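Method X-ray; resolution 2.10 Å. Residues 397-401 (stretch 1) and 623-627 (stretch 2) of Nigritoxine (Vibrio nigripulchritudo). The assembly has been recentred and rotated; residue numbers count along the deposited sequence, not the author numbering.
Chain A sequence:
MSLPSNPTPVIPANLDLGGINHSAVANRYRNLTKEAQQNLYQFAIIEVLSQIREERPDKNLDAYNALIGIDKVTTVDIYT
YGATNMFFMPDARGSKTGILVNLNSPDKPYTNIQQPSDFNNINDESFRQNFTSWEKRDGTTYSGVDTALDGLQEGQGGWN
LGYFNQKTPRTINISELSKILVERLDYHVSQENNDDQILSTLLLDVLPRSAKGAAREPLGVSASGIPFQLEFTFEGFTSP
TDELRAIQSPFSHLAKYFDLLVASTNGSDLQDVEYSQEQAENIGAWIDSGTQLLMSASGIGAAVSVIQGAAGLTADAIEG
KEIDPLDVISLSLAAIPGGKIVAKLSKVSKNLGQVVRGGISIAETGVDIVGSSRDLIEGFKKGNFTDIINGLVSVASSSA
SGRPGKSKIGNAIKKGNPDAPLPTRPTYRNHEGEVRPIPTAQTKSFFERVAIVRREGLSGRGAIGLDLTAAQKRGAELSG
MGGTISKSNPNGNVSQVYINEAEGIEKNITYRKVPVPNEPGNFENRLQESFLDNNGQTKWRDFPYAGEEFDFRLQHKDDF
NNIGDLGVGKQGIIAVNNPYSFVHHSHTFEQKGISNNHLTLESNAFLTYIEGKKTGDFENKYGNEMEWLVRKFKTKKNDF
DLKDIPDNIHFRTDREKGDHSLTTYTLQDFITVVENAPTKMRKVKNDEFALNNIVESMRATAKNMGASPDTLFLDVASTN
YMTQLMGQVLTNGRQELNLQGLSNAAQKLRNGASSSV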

# COMPACT_ATOMS: atom_id res chain seq x y z
N SER A 397 -8.62 3.45 9.83
CA SER A 397 -9.66 3.31 10.84
C SER A 397 -11.04 3.87 10.51
O SER A 397 -12.07 3.19 10.68
N SER A 398 -11.08 5.12 10.09
CA SER A 398 -12.36 5.76 9.85
C SER A 398 -12.22 6.70 8.65
O SER A 398 -12.70 7.84 8.68
N SER A 399 -11.55 6.20 7.62
CA SER A 399 -11.36 6.93 6.36
C SER A 399 -12.59 6.80 5.44
O SER A 399 -12.95 5.70 5.03
N ALA A 400 -13.19 7.93 5.11
CA ALA A 400 -14.26 8.00 4.11
C ALA A 400 -13.78 7.50 2.74
O ALA A 400 -14.48 6.76 2.07
N SER A 401 -12.57 7.89 2.36
CA SER A 401 -12.05 7.68 1.00
C SER A 401 -11.27 6.37 0.80
O SER A 401 -11.07 5.93 -0.34
N GLY A 623 -14.03 17.49 11.33
CA GLY A 623 -13.75 16.20 11.97
C GLY A 623 -13.38 15.05 11.04
O GLY A 623 -12.99 15.24 9.88
N ASN A 624 -13.48 13.85 11.58
CA ASN A 624 -13.67 12.65 10.80
C ASN A 624 -14.62 12.94 9.62
O ASN A 624 -15.73 13.47 9.80
N GLU A 625 -14.15 12.62 8.41
CA GLU A 625 -14.85 13.01 7.20
C GLU A 625 -16.13 12.20 7.04
O GLU A 625 -17.16 12.71 6.60
N MET A 626 -16.05 10.93 7.39
CA MET A 626 -17.19 10.03 7.39
C MET A 626 -18.32 10.55 8.31
O MET A 626 -19.50 10.60 7.92
N GLU A 627 -17.94 10.95 9.52
CA GLU A 627 -18.89 11.52 10.47
C GLU A 627 -19.44 12.82 9.88
O GLU A 627 -20.66 13.08 9.96

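The shortest polar approach between the two stretches is not a hydrogen bond: Ser398 OG lies 2.8 Å from Asn624 ND2, yet the angle is poor once hydrogens are placed, and no clear hydrogen bond crosses the interface. What joins these segments, whose touching residues are at least 225 positions apart in sequence, is therefore mainly packing, with 268 Å² buried over both sides.

The backbones come nearest at Ala400 and Met626, whose CA atoms are 4.8 Å apart. Both residues are buried, and both direct their CA-to-CB bonds toward the opposing stretch. Met626 adopts t, t, m for chi1 to chi3 (-167°, 166°, -65°), which brings its terminal methyl against the backbone of stretch 1: CE is 3.4 Å from Ala400 CA and 3.1 Å from Ser399 O, the latter a tight contact between a methyl and a carbonyl oxygen. The apolar side-chain pair is looser, with Ala400 CB 4.3 Å from Met626 CE. The same alanine methyl also meets Glu625, its CB 4.0 Å from Glu625 CD. Glu625 has chi1 and chi2 both t, and its two carboxylate oxygens are hydrogen-bonded elsewhere in the structure.

Asn624 starts sideways at CA-to-CB, but its end comes nearer to stretch 1. With chi1 t (178°) and chi2 at -55°, it occupies the N-cap position, where OD1 accepts from Glu627 N at 2.8 Å with an N-H...acceptor angle of 164°. This capping bond engages OD1, while ND2 faces Ser398. That serine also points sideways, and its p rotamer (60°) places OG beside the amide.

The remaining serines contribute little through their side chains. Ser399, in t, points away, so its contact with Met626 CE comes through its carbonyl; Ser397 and Ser401 point sideways and make no contact across the interface.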

# COMPACT_ATOMS: atom_id res chain seq x y z
CB SER A 397 -9.17 3.95 12.13
OG SER A 397 -10.24 4.06 13.01
CB SER A 398 -12.76 6.53 11.11
OG SER A 398 -11.78 7.51 11.38
CB SER A 399 -10.15 6.38 5.62
OG SER A 399 -9.99 7.02 4.38
CB ALA A 400 -14.82 9.41 4.02
CB SER A 401 -11.15 8.86 0.63
OG SER A 401 -10.11 9.03 1.60
CB ASN A 624 -14.26 11.59 11.73
CG ASN A 624 -14.56 10.29 11.03
OD1 ASN A 624 -15.28 10.24 10.04
ND2 ASN A 624 -14.05 9.21 11.59
CB GLU A 625 -13.94 12.88 5.97
CG GLU A 625 -14.57 13.43 4.69
CD GLU A 625 -13.68 13.24 3.47
OE1 GLU A 625 -12.49 12.98 3.67
OE2 GLU A 625 -14.17 13.34 2.32
CB MET A 626 -16.72 8.65 7.85
CG MET A 626 -17.69 7.52 7.63
SD MET A 626 -16.87 5.92 7.82
CE MET A 626 -15.74 5.99 6.46
CB GLU A 627 -18.22 11.76 11.83
CG GLU A 627 -17.90 10.47 12.60
CD GLU A 627 -17.25 10.70 13.96
OE1 GLU A 627 -16.75 11.79 14.25
OE2 GLU A 627 -17.22 9.75 14.76